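Local coordinates for protein SusD homolog (Bacteroides thetaiotaomicron VPI-5482, PDB 3IHV) that probably binds glycans at the cell surface as an outer-membrane SusD-family protein, capturing sugars for uptake by a partner transporter, at residues L44-G48 / I64-N68; K111-Y116 / D183-E187; L238-Y242 / A425-R429; V286-I291 / A326-D332. The contacts are given in a common frame with arbitrary orientation. Residues are numbered along the deposited sequence.

Contact 1: residues L44-G48 / I64-N68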
loop_
_atom_site.group_PDB
_atom_site.type_symbol
_atom_site.label_atom_id
_atom_site.label_comp_id
_atom_site.label_asym_id
_atom_site.label_seq_id
_atom_site.Cartn_x
_atom_site.Cartn_y
_atom_site.Cartn_z
ATOM N N LEU A 44 -0.764 1.423 -9.411
ATOM C CA LEU A 44 -1.660 2.011 -10.402
ATOM C C LEU A 44 -2.942 2.586 -9.854
ATOM O O LEU A 44 -3.371 3.632 -10.317
ATOM C CB LEU A 44 -1.996 1.003 -11.529
ATOM C CG LEU A 44 -2.703 1.510 -12.781
ATOM C CD1 LEU A 44 -1.863 2.585 -13.542
ATOM C CD2 LEU A 44 -3.070 0.305 -13.692
ATOM N N PHE A 45 -3.540 1.921 -8.878
ATOM C CA PHE A 45 -4.834 2.357 -8.364
ATOM C C PHE A 45 -4.720 3.394 -7.260
ATOM O O PHE A 45 -5.753 3.779 -6.694
ATOM C CB PHE A 45 -5.634 1.173 -7.800
ATOM C CG PHE A 45 -5.974 0.078 -8.802
ATOM C CD1 PHE A 45 -5.804 0.222 -10.186
ATOM C CD2 PHE A 45 -6.649 -1.050 -8.353
ATOM C CE1 PHE A 45 -6.186 -0.800 -11.047
ATOM C CE2 PHE A 45 -7.028 -2.040 -9.238
ATOM C CZ PHE A 45 -6.778 -1.900 -10.579
ATOM N N ASN A 46 -3.510 3.867 -6.972
ATOM C CA ASN A 46 -3.269 4.765 -5.850
ATOM C C ASN A 46 -2.804 6.143 -6.276
ATOM O O ASN A 46 -2.310 6.900 -5.454
ATOM C CB ASN A 46 -2.208 4.113 -4.968
ATOM C CG ASN A 46 -2.687 2.786 -4.401
ATOM O OD1 ASN A 46 -3.837 2.669 -4.047
ATOM N ND2 ASN A 46 -1.793 1.789 -4.303
ATOM N N LEU A 47 -2.934 6.438 -7.554
ATOM C CA LEU A 47 -2.502 7.719 -8.078
ATOM C C LEU A 47 -3.608 8.743 -8.128
ATOM O O LEU A 47 -4.808 8.435 -7.993
ATOM C CB LEU A 47 -1.894 7.502 -9.458
ATOM C CG LEU A 47 -0.586 6.736 -9.459
ATOM C CD1 LEU A 47 -0.308 6.246 -10.881
ATOM C CD2 LEU A 47 0.577 7.596 -8.934
ATOM N N GLY A 48 -3.216 9.998 -8.301
ATOM C CA GLY A 48 -4.193 11.076 -8.479
ATOM C C GLY A 48 -4.643 11.699 -7.195
ATOM O O GLY A 48 -5.842 11.718 -6.865
ATOM N N ILE A 64 -5.358 6.277 -18.077
ATOM C CA ILE A 64 -6.819 6.324 -17.922
ATOM C C ILE A 64 -7.317 6.075 -16.497
ATOM O O ILE A 64 -8.225 6.782 -16.024
ATOM C CB ILE A 64 -7.545 5.420 -18.955
ATOM C CG1 ILE A 64 -9.042 5.784 -19.025
ATOM C CG2 ILE A 64 -7.273 3.940 -18.682
ATOM C CD1 ILE A 64 -9.815 5.004 -20.058
ATOM N N ILE A 65 -6.717 5.120 -15.782
ATOM C CA ILE A 65 -7.125 4.855 -14.407
ATOM C C ILE A 65 -6.669 5.947 -13.445
ATOM O O ILE A 65 -7.491 6.475 -12.697
ATOM C CB ILE A 65 -6.740 3.426 -13.939
ATOM C CG1 ILE A 65 -7.597 2.378 -14.705
ATOM C CG2 ILE A 65 -6.969 3.259 -12.448
ATOM C CD1 ILE A 65 -7.079 0.933 -14.618
ATOM N N PRO A 66 -5.369 6.316 -13.479
ATOM C CA PRO A 66 -4.910 7.369 -12.567
ATOM C C PRO A 66 -5.558 8.732 -12.745
ATOM O O PRO A 66 -5.493 9.545 -11.831
ATOM C CB PRO A 66 -3.422 7.467 -12.886
ATOM C CG PRO A 66 -3.058 6.110 -13.369
ATOM C CD PRO A 66 -4.231 5.720 -14.218
ATOM N N THR A 67 -6.172 8.995 -13.901
ATOM C CA THR A 67 -6.869 10.258 -14.128
ATOM C C THR A 67 -8.364 10.158 -13.862
ATOM O O THR A 67 -9.097 11.124 -14.094
ATOM C CB THR A 67 -6.673 10.738 -15.575
ATOM O OG1 THR A 67 -7.147 9.713 -16.488
ATOM C CG2 THR A 67 -5.140 11.115 -15.823
ATOM N N ASN A 68 -8.852 8.995 -13.409
ATOM C CA ASN A 68 -10.265 8.821 -13.127
ATOM C C ASN A 68 -11.176 9.053 -14.317
ATOM O O ASN A 68 -12.242 9.621 -14.182
ATOM C CB ASN A 68 -10.681 9.679 -11.933
ATOM C CG ASN A 68 -10.028 9.230 -10.651
ATOM O OD1 ASN A 68 -9.740 8.033 -10.493
ATOM N ND2 ASN A 68 -9.750 10.171 -9.743
#
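The pyrrolidine ring of Pro-66 packs against two leucines, one at the end of helix 40-44 and one just beyond it: its CG lies 3.7 Å from Leu-44 CD1 and equally 3.7 Å from Leu-47 CD1. Beside it, Ile-65 extends the apolar patch, its CD1 4.2 Å from Leu-44 CD2 and its CG2 4.0 Å from Phe-45 CD1. Residues 65-68 form a type I beta turn closed by Asn-68 N to Ile-65 O (3.0 Å), which presents Ile-65 and Pro-66 to the segment that leaves helix 40-44 at Phe-45. The contact thus joins the exit of that helix to the loop following strand 52-54, inside the helical SusD fold. Gly-48 CA passes 3.9 Å from Pro-66 O; a CB here would collide with that carbonyl and, at phi/psi 89/59°, jam against Leu-47 O, so the position suits glycine. No hydrogen bond links the segments directly, but Arg-470 bonds to both Leu-47 O and Asn-68 OD1, and Tyr-479 OH to both Gly-48 O and Asn-68 ND2.

Contact 2: residues K111-Y116 / D183-E187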
loop_
_atom_site.group_PDB
_atom_site.type_symbol
_atom_site.label_atom_id
_atom_site.label_comp_id
_atom_site.label_asym_id
_atom_site.label_seq_id
_atom_site.Cartn_x
_atom_site.Cartn_y
_atom_site.Cartn_z
ATOM N N LYS A 111 0.158 -27.439 16.353
ATOM C CA LYS A 111 0.508 -26.085 16.750
ATOM C C LYS A 111 0.793 -25.238 15.514
ATOM O O LYS A 111 0.247 -24.134 15.335
ATOM C CB LYS A 111 1.701 -26.112 17.686
ATOM C CG LYS A 111 2.216 -24.756 18.095
ATOM C CD LYS A 111 1.129 -23.878 18.755
ATOM C CE LYS A 111 1.728 -22.597 19.208
ATOM N NZ LYS A 111 0.722 -21.626 19.688
ATOM N N LEU A 112 1.630 -25.776 14.636
ATOM C CA LEU A 112 1.934 -25.093 13.375
ATOM C C LEU A 112 0.644 -24.854 12.584
ATOM O O LEU A 112 0.439 -23.759 12.044
ATOM C CB LEU A 112 2.951 -25.900 12.564
ATOM C CG LEU A 112 4.407 -25.869 13.095
ATOM C CD1 LEU A 112 5.196 -26.981 12.362
ATOM C CD2 LEU A 112 5.064 -24.505 12.913
ATOM N N ALA A 113 -0.234 -25.865 12.536
ATOM C CA ALA A 113 -1.500 -25.749 11.824
ATOM C C ALA A 113 -2.327 -24.577 12.330
ATOM O O ALA A 113 -2.895 -23.868 11.516
ATOM C CB ALA A 113 -2.307 -27.048 11.875
ATOM N N THR A 114 -2.351 -24.327 13.645
ATOM C CA THR A 114 -3.102 -23.179 14.147
ATOM C C THR A 114 -2.477 -21.866 13.665
ATOM O O THR A 114 -3.179 -20.921 13.314
ATOM C CB THR A 114 -3.278 -23.178 15.689
ATOM O OG1 THR A 114 -2.010 -23.037 16.357
ATOM C CG2 THR A 114 -3.992 -24.460 16.138
ATOM N N LEU A 115 -1.154 -21.816 13.642
ATOM C CA LEU A 115 -0.485 -20.629 13.110
ATOM C C LEU A 115 -0.854 -20.433 11.635
ATOM O O LEU A 115 -1.167 -19.321 11.205
ATOM C CB LEU A 115 1.034 -20.728 13.279
ATOM C CG LEU A 115 1.586 -20.890 14.683
ATOM C CD1 LEU A 115 3.113 -20.617 14.685
ATOM C CD2 LEU A 115 0.858 -19.974 15.672
ATOM N N TYR A 116 -0.835 -21.517 10.869
ATOM C CA TYR A 116 -1.161 -21.444 9.452
ATOM C C TYR A 116 -2.607 -21.039 9.212
ATOM O O TYR A 116 -2.874 -20.303 8.252
ATOM C CB TYR A 116 -0.828 -22.758 8.704
ATOM C CG TYR A 116 0.587 -23.263 8.816
ATOM C CD1 TYR A 116 1.635 -22.445 9.210
ATOM C CD2 TYR A 116 0.879 -24.567 8.488
ATOM C CE1 TYR A 116 2.910 -22.960 9.315
ATOM C CE2 TYR A 116 2.142 -25.055 8.542
ATOM C CZ TYR A 116 3.153 -24.250 8.953
ATOM O OH TYR A 116 4.417 -24.801 9.032
ATOM N N ASP A 183 8.722 -15.948 17.936
ATOM C CA ASP A 183 8.356 -17.193 17.283
ATOM C C ASP A 183 9.423 -18.284 17.270
ATOM O O ASP A 183 10.408 -18.179 16.557
ATOM C CB ASP A 183 7.950 -16.815 15.859
ATOM C CG ASP A 183 7.388 -17.957 15.044
ATOM O OD1 ASP A 183 7.236 -19.078 15.544
ATOM O OD2 ASP A 183 7.051 -17.663 13.857
ATOM N N GLN A 184 9.233 -19.307 18.086
ATOM C CA GLN A 184 10.118 -20.453 18.035
ATOM C C GLN A 184 9.373 -21.687 17.505
ATOM O O GLN A 184 9.809 -22.803 17.731
ATOM C CB GLN A 184 10.835 -20.677 19.380
ATOM C CG GLN A 184 11.831 -19.489 19.681
ATOM C CD GLN A 184 12.789 -19.755 20.849
ATOM O OE1 GLN A 184 13.004 -20.896 21.257
ATOM N NE2 GLN A 184 13.376 -18.680 21.382
ATOM N N TYR A 185 8.261 -21.475 16.783
ATOM C CA TYR A 185 7.503 -22.578 16.141
ATOM C C TYR A 185 7.822 -22.721 14.642
ATOM O O TYR A 185 8.122 -23.816 14.147
ATOM C CB TYR A 185 6.008 -22.358 16.303
ATOM C CG TYR A 185 5.604 -22.206 17.744
ATOM C CD1 TYR A 185 5.630 -23.279 18.605
ATOM C CD2 TYR A 185 5.181 -20.977 18.231
ATOM C CE1 TYR A 185 5.266 -23.132 19.946
ATOM C CE2 TYR A 185 4.817 -20.821 19.553
ATOM C CZ TYR A 185 4.858 -21.880 20.393
ATOM O OH TYR A 185 4.475 -21.682 21.701
ATOM N N ARG A 186 7.761 -21.618 13.926
ATOM C CA ARG A 186 8.034 -21.596 12.492
ATOM C C ARG A 186 9.550 -21.464 12.204
ATOM O O ARG A 186 10.236 -20.704 12.847
ATOM C CB ARG A 186 7.247 -20.477 11.833
ATOM C CG ARG A 186 5.704 -20.711 11.880
ATOM C CD ARG A 186 4.950 -19.553 11.293
ATOM N NE ARG A 186 5.143 -18.357 12.104
ATOM C CZ ARG A 186 4.537 -17.200 11.888
ATOM N NH1 ARG A 186 3.704 -17.072 10.892
ATOM N NH2 ARG A 186 4.786 -16.154 12.665
ATOM N N GLU A 187 10.082 -22.204 11.247
ATOM C CA GLU A 187 11.527 -22.067 10.996
ATOM C C GLU A 187 11.872 -20.666 10.501
ATOM O O GLU A 187 12.935 -20.157 10.802
ATOM C CB GLU A 187 12.068 -23.131 10.051
ATOM C CG GLU A 187 11.418 -23.206 8.706
ATOM C CD GLU A 187 12.189 -24.117 7.728
ATOM O OE1 GLU A 187 13.316 -24.568 8.087
ATOM O OE2 GLU A 187 11.659 -24.357 6.608
#
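This is a helix-to-loop packing contact, largely apolar with a cation-pi element at its margin, between the early part of helix 107-135 and the loop joining helices 159-176 and 195-210. Tyr-185 lays one ring face against the Lys-111 side chain: CE sits 3.5 Å from the ring centroid, almost along the normal, as a CH-pi contact, while NZ lies 4.6 Å from it in an off-centre cation-pi arrangement. One turn further, Leu-115 CD1 approaches Tyr-185 CB at 3.7 Å and Arg-186 CG at 3.8 Å; Leu-112 CD2 is 4.1 Å from Tyr-185 CB and 4.0 Å from Arg-186 CG. The aliphatic part of Arg-186 therefore packs on the helix, and no hydrogen bond crosses the interface.

The loop keeps its shape through Asp-183. Its OD1 accepts from Tyr-185 N (2.9 Å), an Asx turn, and from Arg-186 N (3.1 Å), which completes an Asx motif, while OD2 forms a salt bridge with Arg-186 NE at 2.7 Å. Arg-186 is held at the same time by a salt bridge from NH1 to Glu-119, further along helix 107-135. Around this patch, Leu-115 also touches Ile-176 at the end of helix 159-176, Leu-112 meets Ala-17 of helix 17-29, and Tyr-116 reaches Phe-94 of helix 75-101.

Contact 3: residues L238-Y242 / A425-R429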
loop_
_atom_site.group_PDB
_atom_site.type_symbol
_atom_site.label_atom_id
_atom_site.label_comp_id
_atom_site.label_asym_id
_atom_site.label_seq_id
_atom_site.Cartn_x
_atom_site.Cartn_y
_atom_site.Cartn_z
ATOM N N LEU A 238 10.759 1.503 15.128
ATOM C CA LEU A 238 11.191 2.193 13.930
ATOM C C LEU A 238 12.664 1.935 13.703
ATOM O O LEU A 238 13.490 1.962 14.667
ATOM C CB LEU A 238 10.964 3.709 14.064
ATOM C CG LEU A 238 9.521 4.155 14.321
ATOM C CD1 LEU A 238 9.405 5.678 14.612
ATOM C CD2 LEU A 238 8.652 3.718 13.122
ATOM N N LEU A 239 13.015 1.684 12.452
ATOM C CA LEU A 239 14.403 1.569 12.098
ATOM C C LEU A 239 15.033 2.914 12.418
ATOM O O LEU A 239 14.410 3.981 12.203
ATOM C CB LEU A 239 14.629 1.208 10.625
ATOM C CG LEU A 239 14.039 -0.116 10.148
ATOM C CD1 LEU A 239 14.547 -0.458 8.739
ATOM C CD2 LEU A 239 14.382 -1.257 11.149
ATOM N N LYS A 240 16.266 2.855 12.911
ATOM C CA LYS A 240 16.978 4.093 13.285
ATOM C C LYS A 240 17.065 5.061 12.101
ATOM O O LYS A 240 16.746 6.243 12.241
ATOM C CB LYS A 240 18.375 3.771 13.826
ATOM C CG LYS A 240 19.192 5.014 14.167
ATOM C CD LYS A 240 20.583 4.639 14.736
ATOM C CE LYS A 240 21.449 5.871 14.841
ATOM N NZ LYS A 240 22.748 5.641 15.564
ATOM N N ASP A 241 17.482 4.521 10.948
ATOM C CA ASP A 241 17.677 5.302 9.740
ATOM C C ASP A 241 16.572 5.092 8.708
ATOM O O ASP A 241 16.363 3.988 8.229
ATOM C CB ASP A 241 19.009 4.952 9.120
ATOM C CG ASP A 241 20.159 5.273 10.023
ATOM O OD1 ASP A 241 20.177 6.368 10.619
ATOM O OD2 ASP A 241 21.076 4.429 10.112
ATOM N N TYR A 242 15.877 6.161 8.360
ATOM C CA TYR A 242 14.790 6.074 7.362
ATOM C C TYR A 242 15.262 5.438 6.076
ATOM O O TYR A 242 14.525 4.657 5.477
ATOM C CB TYR A 242 14.253 7.455 7.060
ATOM C CG TYR A 242 12.963 7.474 6.313
ATOM C CD1 TYR A 242 11.754 7.134 6.946
ATOM C CD2 TYR A 242 12.909 7.913 5.007
ATOM C CE1 TYR A 242 10.556 7.199 6.261
ATOM C CE2 TYR A 242 11.733 7.989 4.338
ATOM C CZ TYR A 242 10.559 7.628 4.950
ATOM O OH TYR A 242 9.406 7.697 4.207
ATOM N N ALA A 425 7.459 10.104 17.827
ATOM C CA ALA A 425 8.451 9.048 17.544
ATOM C C ALA A 425 8.733 9.039 16.062
ATOM O O ALA A 425 9.905 8.947 15.628
ATOM C CB ALA A 425 7.960 7.670 17.972
ATOM N N VAL A 426 7.654 9.140 15.285
ATOM C CA VAL A 426 7.768 9.180 13.840
ATOM C C VAL A 426 8.517 10.447 13.344
ATOM O O VAL A 426 9.417 10.344 12.498
ATOM C CB VAL A 426 6.416 9.046 13.156
ATOM C CG1 VAL A 426 6.561 9.261 11.646
ATOM C CG2 VAL A 426 5.839 7.663 13.461
ATOM N N ARG A 427 8.185 11.599 13.896
ATOM C CA ARG A 427 8.855 12.853 13.522
ATOM C C ARG A 427 10.356 12.817 13.881
ATOM O O ARG A 427 11.212 13.249 13.103
ATOM C CB ARG A 427 8.248 14.028 14.292
ATOM C CG ARG A 427 6.750 14.271 14.179
ATOM C CD ARG A 427 6.357 15.138 13.121
ATOM N NE ARG A 427 7.053 16.440 13.145
ATOM C CZ ARG A 427 7.240 17.158 12.042
ATOM N NH1 ARG A 427 6.735 16.732 10.880
ATOM N NH2 ARG A 427 7.939 18.283 12.080
ATOM N N ARG A 428 10.682 12.305 15.060
ATOM C CA ARG A 428 12.080 12.256 15.472
ATOM C C ARG A 428 12.907 11.390 14.527
ATOM O O ARG A 428 14.001 11.742 14.112
ATOM C CB ARG A 428 12.161 11.747 16.918
ATOM C CG ARG A 428 11.611 12.794 17.892
ATOM C CD ARG A 428 11.432 12.249 19.279
ATOM N NE ARG A 428 10.918 13.248 20.187
ATOM C CZ ARG A 428 10.791 13.083 21.504
ATOM N NH1 ARG A 428 11.137 11.936 22.089
ATOM N NH2 ARG A 428 10.313 14.075 22.255
ATOM N N ARG A 429 12.390 10.212 14.202
ATOM C CA ARG A 429 13.123 9.353 13.291
ATOM C C ARG A 429 13.259 10.083 11.934
ATOM O O ARG A 429 14.328 10.017 11.293
ATOM C CB ARG A 429 12.408 7.997 13.164
ATOM C CG ARG A 429 13.202 6.905 12.502
ATOM C CD ARG A 429 13.076 6.905 10.994
ATOM N NE ARG A 429 11.752 6.550 10.559
ATOM C CZ ARG A 429 11.304 5.315 10.354
ATOM N NH1 ARG A 429 12.081 4.247 10.571
ATOM N NH2 ARG A 429 10.072 5.143 9.908
HETATM O O HOH W 1 16.315 8.266 10.451
#
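Arg-429 bends its side chain, with chi1 t, chi2 and chi3 both m and chi4 at -87°, so that the guanidinium slots between two residues of the loop 238-242. Leu-238 CB lies over one face, 3.7 Å from Arg-429 NH1, and Tyr-242 CD1 over the opposite face, 3.7 Å from Arg-429 NE; the tyrosine, with chi1 t, meets the group with its ring edge. In the guanidinium plane, NH1 donates to Leu-239 O at 2.9 Å. Two acidic residues share the charge: Glu-258 pairs with NH1 and Glu-462 with NH2. The arginine thereby joins helix 417-430 to the loop between helices 219-232 and 242-250 in the mainly helical SusD fold, whose family belongs to the TPR clan. Leu-238, an mt rotamer, points at the helix and sets CD1 3.5 Å from Ala-425 O, 4.2 Å from Ala-425 CB and 4.2 Å from Val-426 CG2. Lys-240 has an all-trans chain whose CA-to-CB bond points away, and it takes part through its backbone: one water donates to Lys-240 O (2.7 Å) and to Arg-429 O (2.8 Å) and accepts from Tyr-242 N (3.0 Å). Tyr-242 OH hydrogen-bonds to Glu-462 O.

Contact 4: residues V286-I291 / A326-D332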
loop_
_atom_site.group_PDB
_atom_site.type_symbol
_atom_site.label_atom_id
_atom_site.label_comp_id
_atom_site.label_asym_id
_atom_site.label_seq_id
_atom_site.Cartn_x
_atom_site.Cartn_y
_atom_site.Cartn_z
ATOM N N VAL A 286 12.858 5.616 -10.286
ATOM C CA VAL A 286 13.530 6.819 -10.729
ATOM C C VAL A 286 13.725 6.605 -12.214
ATOM O O VAL A 286 14.089 5.499 -12.624
ATOM C CB VAL A 286 14.879 6.999 -10.010
ATOM C CG1 VAL A 286 15.679 8.123 -10.665
ATOM C CG2 VAL A 286 14.625 7.301 -8.535
ATOM N N LYS A 287 13.479 7.630 -13.030
ATOM C CA LYS A 287 13.654 7.510 -14.475
ATOM C C LYS A 287 15.094 7.115 -14.769
ATOM O O LYS A 287 16.021 7.803 -14.365
ATOM C CB LYS A 287 13.264 8.830 -15.154
ATOM C CG LYS A 287 13.203 8.797 -16.658
ATOM C CD LYS A 287 12.103 7.902 -17.175
ATOM C CE LYS A 287 11.611 8.265 -18.576
ATOM N NZ LYS A 287 10.395 7.426 -18.934
ATOM N N THR A 288 15.251 6.007 -15.499
ATOM C CA THR A 288 16.565 5.394 -15.784
ATOM C C THR A 288 16.615 4.764 -17.162
ATOM O O THR A 288 15.686 4.041 -17.567
ATOM C CB THR A 288 16.785 4.252 -14.735
ATOM O OG1 THR A 288 16.543 4.746 -13.415
ATOM C CG2 THR A 288 18.188 3.569 -14.843
ATOM N N THR A 289 17.680 5.036 -17.914
ATOM C CA THR A 289 17.829 4.435 -19.223
ATOM C C THR A 289 18.386 3.017 -19.146
ATOM O O THR A 289 19.101 2.660 -18.220
ATOM C CB THR A 289 18.854 5.197 -20.075
ATOM O OG1 THR A 289 20.097 5.247 -19.365
ATOM C CG2 THR A 289 18.385 6.614 -20.387
ATOM N N ALA A 290 18.031 2.220 -20.148
ATOM C CA ALA A 290 18.567 0.890 -20.306
ATOM C C ALA A 290 19.979 1.097 -20.866
ATOM O O ALA A 290 20.185 2.017 -21.691
ATOM C CB ALA A 290 17.686 0.077 -21.300
ATOM N N ILE A 291 20.920 0.286 -20.374
ATOM C CA ILE A 291 22.294 0.203 -20.834
ATOM C C ILE A 291 22.524 -1.271 -21.199
ATOM O O ILE A 291 22.489 -2.133 -20.318
ATOM C CB ILE A 291 23.297 0.562 -19.744
ATOM C CG1 ILE A 291 23.082 2.000 -19.250
ATOM C CG2 ILE A 291 24.721 0.418 -20.308
ATOM C CD1 ILE A 291 24.030 2.333 -18.050
ATOM N N ALA A 326 12.735 12.133 -5.859
ATOM C CA ALA A 326 13.871 12.235 -6.739
ATOM C C ALA A 326 13.690 13.397 -7.697
ATOM O O ALA A 326 12.768 13.399 -8.498
ATOM C CB ALA A 326 14.067 10.948 -7.571
ATOM N N ASN A 327 14.581 14.366 -7.616
ATOM C CA ASN A 327 14.584 15.495 -8.551
ATOM C C ASN A 327 15.569 15.227 -9.682
ATOM O O ASN A 327 15.950 16.152 -10.411
ATOM C CB ASN A 327 14.935 16.794 -7.814
ATOM C CG ASN A 327 16.365 16.821 -7.283
ATOM O OD1 ASN A 327 17.092 15.817 -7.303
ATOM N ND2 ASN A 327 16.794 17.999 -6.821
ATOM N N TYR A 328 15.895 13.949 -9.877
ATOM C CA TYR A 328 16.943 13.531 -10.799
ATOM C C TYR A 328 16.515 12.294 -11.526
ATOM O O TYR A 328 15.576 11.630 -11.115
ATOM C CB TYR A 328 18.207 13.173 -9.984
ATOM C CG TYR A 328 17.991 12.086 -8.941
ATOM C CD1 TYR A 328 18.088 10.730 -9.278
ATOM C CD2 TYR A 328 17.651 12.404 -7.627
ATOM C CE1 TYR A 328 17.892 9.731 -8.346
ATOM C CE2 TYR A 328 17.431 11.408 -6.682
ATOM C CZ TYR A 328 17.573 10.063 -7.044
ATOM O OH TYR A 328 17.340 9.054 -6.122
ATOM N N GLN A 329 17.265 11.962 -12.572
ATOM C CA GLN A 329 17.076 10.738 -13.334
ATOM C C GLN A 329 18.488 10.236 -13.660
ATOM O O GLN A 329 19.468 10.940 -13.476
ATOM C CB GLN A 329 16.344 11.036 -14.659
ATOM C CG GLN A 329 17.041 12.007 -15.613
ATOM C CD GLN A 329 16.256 12.099 -16.918
ATOM O OE1 GLN A 329 15.721 11.083 -17.381
ATOM N NE2 GLN A 329 16.118 13.299 -17.464
ATOM N N TYR A 330 18.579 9.026 -14.188
ATOM C CA TYR A 330 19.847 8.459 -14.577
ATOM C C TYR A 330 19.854 8.342 -16.105
ATOM O O TYR A 330 18.978 7.675 -16.679
ATOM C CB TYR A 330 20.012 7.081 -13.976
ATOM C CG TYR A 330 20.094 7.095 -12.484
ATOM C CD1 TYR A 330 21.212 7.602 -11.836
ATOM C CD2 TYR A 330 19.053 6.615 -11.712
ATOM C CE1 TYR A 330 21.280 7.629 -10.421
ATOM C CE2 TYR A 330 19.126 6.618 -10.329
ATOM C CZ TYR A 330 20.229 7.136 -9.684
ATOM O OH TYR A 330 20.283 7.130 -8.291
ATOM N N THR A 331 20.840 8.975 -16.728
ATOM C CA THR A 331 21.055 8.917 -18.167
ATOM C C THR A 331 22.092 7.787 -18.386
ATOM O O THR A 331 22.544 7.145 -17.429
ATOM C CB THR A 331 21.629 10.275 -18.697
ATOM O OG1 THR A 331 22.974 10.429 -18.252
ATOM C CG2 THR A 331 20.797 11.434 -18.194
ATOM N N ASP A 332 22.475 7.530 -19.625
ATOM C CA ASP A 332 23.475 6.493 -19.858
ATOM C C ASP A 332 24.783 6.757 -19.070
ATOM O O ASP A 332 25.428 5.821 -18.640
ATOM C CB ASP A 332 23.804 6.348 -21.343
ATOM C CG ASP A 332 22.664 5.733 -22.150
ATOM O OD1 ASP A 332 21.571 5.526 -21.607
ATOM O OD2 ASP A 332 22.882 5.450 -23.351
HETATM O O HOH W 2 13.221 10.233 -11.849
#
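The two segments run parallel, their end-to-end directions 8° apart, and are joined by a single beta bridge between Thr-288 and Tyr-330 with CA atoms 4.7 Å apart. Tyr-330 N donates to Lys-287 O at 2.8 Å and Thr-289 N to Tyr-330 O at 3.2 Å, so Tyr-330 bonds to the residues flanking Thr-288. A water extends the link, accepting from Lys-287 N (2.9 Å) and donating to Tyr-328 O (2.8 Å). Val-286 packs among the side chains of the strand: CG1 is 3.6 Å from Tyr-328 CE1 and 3.8 Å from Tyr-330 CE2, and CG2 3.8 Å from Ala-326 CB. Both tyrosine hydroxyls hydrogen-bond to Asp-372. At the far end Thr-289 OG1 donates to Asp-332 OD1 at 2.7 Å, and Ile-291 CD1 lies 3.8 Å from Asp-332 O. Strand 325-330 is the middle strand of a small antiparallel sheet with 335-337 and 367-368; the loop 286-291 adds a short parallel bridge to it, a minor beta element in a predominantly helical SusD-family fold.

Contacts 1 and 2 come first along the chain and both lie in its N-terminal part, yet their centres are 39 Å apart on opposite sides of the chain's centre. Helix 75-101 borders both. Contact 3 follows, joining segments 183 residues apart in sequence, and contact 4 falls within the chain between its two segments; their centres are 28 Å apart. Contacts 2 and 4 are the most distant pair, 44 Å between centres, whereas nearest atoms of contacts 3 and 4 approach to about 11 Å. None touch. Contacts 2 and 3 pack loops against helices, contact 1 joins a helix exit to a loop, and contact 4 adds a parallel bridge to the middle strand of a small sheet, so each ties sequence-distant parts of one chain at a separate place in the fold.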